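Long-range contacts in glutaredoxin (Methanosarcina mazei, PDB 3NZN), which probably reduces disulfides through a thioredoxin-type pair of cysteines, as other glutaredoxins of the thioredoxin clan do: residues K10-V16 with D48-Y53; L42-V47 with E99-F103. All blocks are in the same frame, centred on the assembly; numbering follows the deposited sequence.

Contact 1. Residues K10-V16 with D48-Y53; sequences KDRGNHV and DFDYVY. With SO4 (sulfate ion), chain F.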
ATOM      1  N   LYS A  10      13.890  -0.109  10.450  1.00 12.93           N
ATOM      2  CA  LYS A  10      14.739  -0.186   9.322  1.00 12.34           C
ATOM      3  C   LYS A  10      13.954  -0.166   8.033  1.00 11.80           C
ATOM      4  O   LYS A  10      13.017  -0.981   7.882  1.00 14.77           O
ATOM      5  CB  LYS A  10      15.641  -1.436   9.390  1.00 13.68           C
ATOM      6  CG  LYS A  10      16.668  -1.478   8.279  1.00 14.33           C
ATOM      7  CD  LYS A  10      17.589  -2.614   8.396  1.00 18.30           C
ATOM      8  CE  LYS A  10      16.934  -3.964   8.237  1.00 18.64           C
ATOM      9  NZ  LYS A  10      17.966  -5.067   8.464  1.00 22.19           N
ATOM     10  N   ASP A  11      14.266   0.779   7.141  1.00 10.68           N
ATOM     11  CA  ASP A  11      13.512   0.868   5.908  1.00 11.50           C
ATOM     12  C   ASP A  11      14.362   0.637   4.631  1.00 10.62           C
ATOM     13  O   ASP A  11      13.832   0.495   3.584  1.00 11.99           O
ATOM     14  CB  ASP A  11      12.663   2.155   5.819  1.00 12.12           C
ATOM     15  CG  ASP A  11      13.486   3.411   5.853  1.00 13.07           C
ATOM     16  OD1 ASP A  11      14.718   3.431   5.853  1.00 18.42           O
ATOM     17  OD2 ASP A  11      12.807   4.469   5.976  1.00 13.70           O
ATOM     18  N   ARG A  12      15.707   0.595   4.788  1.00 11.19           N
ATOM     19  CA  ARG A  12      16.629   0.421   3.646  1.00 11.82           C
ATOM     20  C   ARG A  12      17.908  -0.089   4.185  1.00 11.73           C
ATOM     21  O   ARG A  12      18.312   0.230   5.267  1.00 12.73           O
ATOM     22  CB  ARG A  12      16.956   1.765   3.006  1.00 15.68           C
ATOM     23  CG  ARG A  12      15.950   2.699   2.474  1.00 21.53           C
ATOM     24  CD  ARG A  12      16.584   3.978   1.932  1.00 21.52           C
ATOM     25  NE  ARG A  12      15.618   5.062   2.062  1.00 30.85           N
ATOM     26  CZ  ARG A  12      15.515   5.811   3.169  1.00 37.02           C
ATOM     27  NH1 ARG A  12      14.739   6.821   3.186  1.00 37.53           N
ATOM     28  NH2 ARG A  12      16.248   5.601   4.264  1.00 40.14           N
ATOM     29  N   GLY A  13      18.598  -0.884   3.361  1.00 13.01           N
ATOM     30  CA  GLY A  13      20.010  -1.268   3.587  1.00 13.76           C
ATOM     31  C   GLY A  13      20.763  -1.225   2.276  1.00 12.44           C
ATOM     32  O   GLY A  13      20.247  -1.487   1.238  1.00 13.89           O
ATOM     33  N   ASN A  14      22.075  -1.027   2.431  1.00 11.66           N
ATOM     34  CA  ASN A  14      23.012  -1.008   1.295  1.00 12.93           C
ATOM     35  C   ASN A  14      24.240  -1.800   1.649  1.00 12.19           C
ATOM     36  O   ASN A  14      24.946  -1.419   2.501  1.00 14.45           O
ATOM     37  CB  ASN A  14      23.429   0.484   0.985  1.00 15.11           C
ATOM     38  CG  ASN A  14      22.250   1.440   0.555  1.00 17.86           C
ATOM     39  OD1 ASN A  14      21.108   1.231   0.781  1.00 23.07           O
ATOM     40  ND2 ASN A  14      22.634   2.468  -0.200  1.00 23.13           N
ATOM     41  N   HIS A  15      24.349  -2.909   0.962  1.00 12.47           N
ATOM     42  CA  HIS A  15      25.532  -3.747   1.149  1.00 12.42           C
ATOM     43  C   HIS A  15      26.511  -3.413   0.027  1.00 12.23           C
ATOM     44  O   HIS A  15      26.265  -3.731  -1.140  1.00 13.77           O
ATOM     45  CB  HIS A  15      25.135  -5.214   1.081  1.00 15.28           C
ATOM     46  CG  HIS A  15      24.256  -5.596   2.224  1.00 17.18           C
ATOM     47  ND1 HIS A  15      24.240  -6.870   2.718  1.00 24.95           N
ATOM     48  CD2 HIS A  15      23.390  -4.878   2.980  1.00 23.55           C
ATOM     49  CE1 HIS A  15      23.381  -6.931   3.725  1.00 26.49           C
ATOM     50  NE2 HIS A  15      22.861  -5.733   3.915  1.00 23.90           N
ATOM     51  N   VAL A  16      27.646  -2.825   0.369  1.00 12.31           N
ATOM     52  CA  VAL A  16      28.583  -2.284  -0.575  1.00 12.87           C
ATOM     53  C   VAL A  16      30.023  -2.652  -0.150  1.00 12.98           C
ATOM     54  O   VAL A  16      30.986  -1.926  -0.415  1.00 18.12           O
ATOM     55  CB  VAL A  16      28.422  -0.779  -0.906  1.00 13.15           C
ATOM     56  CG1 VAL A  16      28.955  -0.498  -2.237  1.00 17.68           C
ATOM     57  CG2 VAL A  16      27.003  -0.311  -0.728  1.00 14.39           C
ATOM     58  N   ASP A  48      27.268  -6.797  -4.109  1.00  9.62           N
ATOM     59  CA  ASP A  48      26.788  -5.499  -3.579  1.00  9.12           C
ATOM     60  C   ASP A  48      25.337  -5.386  -4.052  1.00  8.92           C
ATOM     61  O   ASP A  48      24.940  -5.615  -5.151  1.00  9.93           O
ATOM     62  CB  ASP A  48      27.588  -4.383  -4.128  1.00  9.79           C
ATOM     63  CG  ASP A  48      28.975  -4.293  -3.662  1.00 10.73           C
ATOM     64  OD1 ASP A  48      29.367  -5.020  -2.786  1.00 12.12           O
ATOM     65  OD2 ASP A  48      29.738  -3.492  -4.323  1.00 13.64           O
ATOM     66  N   PHE A  49      24.468  -4.920  -3.093  1.00  9.39           N
ATOM     67  CA  PHE A  49      23.050  -4.646  -3.422  1.00  9.41           C
ATOM     68  C   PHE A  49      22.480  -3.741  -2.321  1.00  9.11           C
ATOM     69  O   PHE A  49      22.936  -3.697  -1.255  1.00  9.78           O
ATOM     70  CB  PHE A  49      22.224  -5.943  -3.521  1.00  9.54           C
ATOM     71  CG  PHE A  49      22.006  -6.648  -2.250  1.00  9.70           C
ATOM     72  CD1 PHE A  49      20.723  -6.548  -1.605  1.00 10.85           C
ATOM     73  CD2 PHE A  49      22.914  -7.440  -1.628  1.00  9.97           C
ATOM     74  CE1 PHE A  49      20.471  -7.217  -0.455  1.00 12.57           C
ATOM     75  CE2 PHE A  49      22.699  -8.109  -0.488  1.00 11.82           C
ATOM     76  CZ  PHE A  49      21.427  -8.002   0.148  1.00 12.33           C
ATOM     77  N   ASP A  50      21.418  -3.068  -2.788  1.00  9.86           N
ATOM     78  CA  ASP A  50      20.553  -2.318  -1.868  1.00  9.48           C
ATOM     79  C   ASP A  50      19.211  -3.033  -1.787  1.00  9.46           C
ATOM     80  O   ASP A  50      18.751  -3.640  -2.671  1.00  9.63           O
ATOM     81  CB  ASP A  50      20.333  -0.934  -2.442  1.00 12.37           C
ATOM     82  CG  ASP A  50      21.553  -0.133  -2.567  1.00 14.85           C
ATOM     83  OD1 ASP A  50      22.587  -0.465  -2.020  1.00 15.60           O
ATOM     84  OD2 ASP A  50      21.446   0.847  -3.270  1.00 25.44           O
ATOM     85  N   TYR A  51      18.544  -2.740  -0.638  1.00 10.65           N
ATOM     86  CA  TYR A  51      17.135  -3.187  -0.462  1.00 10.88           C
ATOM     87  C   TYR A  51      16.354  -2.037   0.243  1.00 11.04           C
ATOM     88  O   TYR A  51      16.903  -1.238   0.936  1.00 11.72           O
ATOM     89  CB  TYR A  51      17.025  -4.492   0.212  1.00 12.30           C
ATOM     90  CG  TYR A  51      17.483  -4.550   1.605  1.00 13.57           C
ATOM     91  CD1 TYR A  51      16.572  -4.350   2.644  1.00 15.89           C
ATOM     92  CD2 TYR A  51      18.833  -4.653   1.937  1.00 14.98           C
ATOM     93  CE1 TYR A  51      16.977  -4.367   3.926  1.00 18.88           C
ATOM     94  CE2 TYR A  51      19.248  -4.676   3.254  1.00 18.96           C
ATOM     95  CZ  TYR A  51      18.296  -4.518   4.236  1.00 19.63           C
ATOM     96  OH  TYR A  51      18.652  -4.510   5.543  1.00 24.24           O
ATOM     97  N   VAL A  52      15.061  -2.073  -0.108  1.00  9.77           N
ATOM     98  CA  VAL A  52      14.086  -1.045   0.420  1.00  9.73           C
ATOM     99  C   VAL A  52      12.854  -1.813   0.807  1.00 10.72           C
ATOM    100  O   VAL A  52      12.317  -2.610   0.087  1.00 11.73           O
ATOM    101  CB  VAL A  52      13.743  -0.071  -0.718  1.00 11.83           C
ATOM    102  CG1 VAL A  52      12.674   0.956  -0.262  1.00 12.80           C
ATOM    103  CG2 VAL A  52      15.021   0.671  -1.182  1.00 14.06           C
ATOM    104  N   TYR A  53      12.365  -1.458   2.068  1.00  9.70           N
ATOM    105  CA  TYR A  53      11.097  -1.985   2.516  1.00  9.88           C
ATOM    106  C   TYR A  53      10.005  -0.920   2.287  1.00  9.32           C
ATOM    107  O   TYR A  53       9.969   0.108   3.056  1.00 10.37           O
ATOM    108  CB  TYR A  53      11.163  -2.355   3.986  1.00 10.68           C
ATOM    109  CG  TYR A  53      12.050  -3.551   4.275  1.00 11.17           C
ATOM    110  CD1 TYR A  53      12.075  -4.658   3.432  1.00 12.14           C
ATOM    111  CD2 TYR A  53      12.845  -3.585   5.382  1.00 13.48           C
ATOM    112  CE1 TYR A  53      12.893  -5.737   3.710  1.00 14.77           C
ATOM    113  CE2 TYR A  53      13.692  -4.691   5.663  1.00 16.49           C
ATOM    114  CZ  TYR A  53      13.692  -5.724   4.812  1.00 16.80           C
ATOM    115  OH  TYR A  53      14.553  -6.800   5.062  1.00 22.07           O
TER
HETATM  116  S   SO4 F 107      21.617  -4.711   7.313  1.00 27.10           S
HETATM  117  O1  SO4 F 107      22.630  -3.598   7.429  1.00 32.23           O
HETATM  118  O2  SO4 F 107      22.299  -5.986   7.553  1.00 34.06           O
HETATM  119  O3  SO4 F 107      20.596  -4.554   8.245  1.00 28.47           O
HETATM  120  O4  SO4 F 107      21.222  -4.606   5.871  1.00 32.99           O
HETATM  121  O   HOH W   1      16.179  -7.002   7.258  1.00 35.67           O
HETATM  122  O   HOH W   2      24.966  -1.631  -3.304  1.00 26.35           O

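Contact 2. Residues L42-V47 with E99-F103; sequences LTDLGV and ESLGF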
ATOM      1  N   LEU A  42      20.876 -12.814  -2.386  1.00  9.25           N
ATOM      2  CA  LEU A  42      21.808 -11.768  -2.706  1.00  8.86           C
ATOM      3  C   LEU A  42      22.960 -11.739  -1.716  1.00  9.74           C
ATOM      4  O   LEU A  42      24.122 -11.586  -2.156  1.00 10.43           O
ATOM      5  CB  LEU A  42      21.077 -10.433  -2.796  1.00  9.64           C
ATOM      6  CG  LEU A  42      20.030 -10.326  -3.875  1.00  9.80           C
ATOM      7  CD1 LEU A  42      19.156  -9.046  -3.785  1.00 11.21           C
ATOM      8  CD2 LEU A  42      20.587 -10.357  -5.316  1.00 11.13           C
ATOM      9  N   THR A  43      22.675 -11.955  -0.449  1.00  9.46           N
ATOM     10  CA  THR A  43      23.702 -11.994   0.552  1.00 10.59           C
ATOM     11  C   THR A  43      24.659 -13.208   0.257  1.00 10.16           C
ATOM     12  O   THR A  43      25.866 -13.095   0.307  1.00 10.63           O
ATOM     13  CB  THR A  43      23.056 -12.145   1.922  1.00 10.73           C
ATOM     14  OG1 THR A  43      22.235 -10.989   2.173  1.00 12.79           O
ATOM     15  CG2 THR A  43      24.016 -12.298   3.017  1.00 14.11           C
ATOM     16  N   ASP A  44      24.065 -14.350  -0.031  1.00  9.85           N
ATOM     17  CA  ASP A  44      24.856 -15.570  -0.202  1.00 10.05           C
ATOM     18  C   ASP A  44      25.661 -15.553  -1.466  1.00  9.74           C
ATOM     19  O   ASP A  44      26.675 -16.297  -1.539  1.00 11.11           O
ATOM     20  CB  ASP A  44      23.869 -16.788  -0.237  1.00 11.28           C
ATOM     21  CG  ASP A  44      23.258 -17.117   1.138  1.00 11.85           C
ATOM     22  OD1 ASP A  44      23.724 -16.489   2.140  1.00 13.66           O
ATOM     23  OD2 ASP A  44      22.375 -17.977   1.177  1.00 14.80           O
ATOM     24  N   LEU A  45      25.310 -14.756  -2.471  1.00  9.59           N
ATOM     25  CA  LEU A  45      26.100 -14.581  -3.723  1.00  9.60           C
ATOM     26  C   LEU A  45      27.234 -13.646  -3.493  1.00  9.30           C
ATOM     27  O   LEU A  45      28.149 -13.547  -4.324  1.00 10.68           O
ATOM     28  CB  LEU A  45      25.220 -14.162  -4.864  1.00  9.88           C
ATOM     29  CG  LEU A  45      24.184 -15.092  -5.335  1.00 10.08           C
ATOM     30  CD1 LEU A  45      23.260 -14.469  -6.397  1.00 11.28           C
ATOM     31  CD2 LEU A  45      24.756 -16.367  -5.936  1.00 11.36           C
ATOM     32  N   GLY A  46      27.220 -12.842  -2.392  1.00  9.76           N
ATOM     33  CA  GLY A  46      28.386 -11.948  -2.114  1.00  9.99           C
ATOM     34  C   GLY A  46      28.403 -10.676  -2.913  1.00  8.99           C
ATOM     35  O   GLY A  46      29.418 -10.007  -2.933  1.00 10.48           O
ATOM     36  N   VAL A  47      27.291 -10.367  -3.590  1.00  9.44           N
ATOM     37  CA  VAL A  47      27.209  -9.179  -4.465  1.00  9.82           C
ATOM     38  C   VAL A  47      26.837  -7.887  -3.635  1.00  9.53           C
ATOM     39  O   VAL A  47      26.161  -8.006  -2.612  1.00 10.95           O
ATOM     40  CB  VAL A  47      26.283  -9.380  -5.604  1.00 10.25           C
ATOM     41  CG1 VAL A  47      26.684 -10.568  -6.481  1.00 11.73           C
ATOM     42  CG2 VAL A  47      24.785  -9.504  -5.193  1.00 11.89           C
ATOM     43  N   GLU A  99      21.843 -15.982 -12.450  1.00  9.17           N
ATOM     44  CA  GLU A  99      22.387 -15.872 -13.815  1.00  9.00           C
ATOM     45  C   GLU A  99      22.515 -14.427 -14.224  1.00  9.68           C
ATOM     46  O   GLU A  99      23.486 -13.976 -14.821  1.00 10.07           O
ATOM     47  CB  GLU A  99      21.569 -16.649 -14.773  1.00 11.05           C
ATOM     48  CG  GLU A  99      21.680 -18.148 -14.623  1.00 11.60           C
ATOM     49  CD  GLU A  99      21.094 -18.995 -15.664  1.00 17.33           C
ATOM     50  OE1 GLU A  99      20.302 -18.508 -16.449  1.00 21.64           O
ATOM     51  OE2 GLU A  99      21.468 -20.219 -15.703  1.00 23.00           O
ATOM     52  N   SER A 100      21.475 -13.605 -13.901  1.00  9.56           N
ATOM     53  CA  SER A 100      21.517 -12.231 -14.294  1.00  9.28           C
ATOM     54  C   SER A 100      22.642 -11.507 -13.656  1.00  9.51           C
ATOM     55  O   SER A 100      23.191 -10.586 -14.271  1.00 10.12           O
ATOM     56  CB  SER A 100      20.179 -11.532 -13.874  1.00 10.03           C
ATOM     57  OG  SER A 100      19.093 -12.032 -14.604  1.00 12.08           O
ATOM     58  N   LEU A 101      23.058 -11.912 -12.466  1.00  8.84           N
ATOM     59  CA  LEU A 101      24.143 -11.313 -11.746  1.00  9.23           C
ATOM     60  C   LEU A 101      25.575 -11.873 -12.109  1.00  8.55           C
ATOM     61  O   LEU A 101      26.538 -11.447 -11.524  1.00 10.28           O
ATOM     62  CB  LEU A 101      23.910 -11.465 -10.271  1.00  8.58           C
ATOM     63  CG  LEU A 101      22.767 -10.594  -9.730  1.00  9.84           C
ATOM     64  CD1 LEU A 101      22.404 -11.038  -8.267  1.00 12.02           C
ATOM     65  CD2 LEU A 101      23.172  -9.128  -9.740  1.00 12.33           C
ATOM     66  N   GLY A 102      25.581 -12.769 -13.077  1.00  9.11           N
ATOM     67  CA  GLY A 102      26.878 -13.244 -13.609  1.00 10.22           C
ATOM     68  C   GLY A 102      27.368 -14.507 -13.006  1.00  9.72           C
ATOM     69  O   GLY A 102      28.598 -14.789 -13.164  1.00 10.77           O
ATOM     70  N   PHE A 103      26.534 -15.313 -12.417  1.00  9.68           N
ATOM     71  CA  PHE A 103      26.885 -16.624 -11.896  1.00  9.77           C
ATOM     72  C   PHE A 103      26.433 -17.742 -12.797  1.00 12.25           C
ATOM     73  O   PHE A 103      25.337 -17.744 -13.305  1.00 15.42           O
ATOM     74  CB  PHE A 103      26.374 -16.814 -10.504  1.00  9.98           C
ATOM     75  CG  PHE A 103      26.924 -15.854  -9.509  1.00  9.65           C
ATOM     76  CD1 PHE A 103      28.075 -16.108  -8.762  1.00  9.88           C
ATOM     77  CD2 PHE A 103      26.277 -14.597  -9.351  1.00 11.23           C
ATOM     78  CE1 PHE A 103      28.553 -15.212  -7.841  1.00 10.47           C
ATOM     79  CE2 PHE A 103      26.808 -13.686  -8.448  1.00 11.92           C
ATOM     80  CZ  PHE A 103      27.947 -13.987  -7.686  1.00 11.39           C
TER

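Contact 1. Residues K10-V16 with D48-Y53
Residues 10-15 and 49-53 pair as antiparallel strands of the mixed sheet of this thioredoxin-clan fold, G13 facing Y51 and H15 facing F49 in hydrogen-bonded pairs. H15 N reaches F49 O at 2.7 Å. On the sheet face carrying H15, F49 and Y51, the tyrosine ring bends back over its partner strand: chi1 of 65° sets CG between the backbone N and carbonyl carbon, and one ring face lies on G13, whose CA makes a CH-pi contact 3.9 Å from the centroid. G13, with no side chain, lets the ring lie directly on the backbone. The hydroxyl Y51 OH gives a hydrogen bond to sulfate O4 and accepts one from K10 NZ at 3.1 Å. The anion, probably from the crystallisation liquor, also takes bonds from H15 NE2 to O4 and K10 NZ to O3, so three side chains grip it. With Y51 cut back to alanine, G13 would probably lose its cover and both K10 NZ and the sulfate a partner. The H15 ring sits obliquely beside F49, planes 41° apart. On the other sheet face D50 salt-bridges to K23, and R12 to E61. R12 and D11 both face A3 in a classic beta bulge. On the side of K10 NZ turned away from the sulfate, the amine donates to a water at 2.9 Å, which also bonds Y53 OH at 2.7 Å.

Contact 2. Residues L42-V47 with E99-F103
Two helix ends, each closed by a Schellman motif, meet here through apolar side chains: the chain leaves helical geometry at G46 after helix 33-45, which starts at the CxxC whose C32-C35 disulfide is formed here, and at G102 after the last helix, 94-100. Both glycines take positive phi and end the helical turn, and V47 and F103, the C-terminal residue, lie just beyond them. L101 points its CD1 into the group formed by L42, L45 and V47; that methyl lies 3.5 Å from L42 CD2 and 4.0 Å from L45 CD1, while V47 CG2 is farther off at 4.2 Å. The two leucines L42 and L101 cross at about a right angle. F103 lies alongside L45, the two side chains running in opposite directions. L45 CD2 stands over the centre of the F103 ring, 4.0 Å from the centroid and 6° off the normal, a nearly vertical CH-pi contact. V47, with CG1 anti to its carbonyl carbon (chi1 -59°), presents that methyl to the ring edge in plane, 3.7 Å from F103 CE2. The buried part of the contact continues into the sheet and the last helix, where L42 also packs on M26 and I97, and L101 on V24. F103 CZ, the ring's far corner, comes to 3.4 Å from L45 O.

How the contacts relate
The two contacts alternate along the chain: helix 33-45 supplies one half of contact 2, and strand 49-53, next in the chain, one half of contact 1; their other halves are 99-103 and 10-16. Contact 1, nearer the middle of the chain yet only partly buried, is a strand pairing held by backbone hydrogen bonds with aromatic, charged and anion-binding side chains around them. Contact 2, farther out but mostly buried, F103 being exposed, joins two helix ends mainly through apolar side chains, burying much less surface. They touch where the F49 ring packs against helix 33-45, its CE2 lying 3.7 Å from L42 CB, so the helix meets F49 on one part of its surface and L101 and F103 at its end.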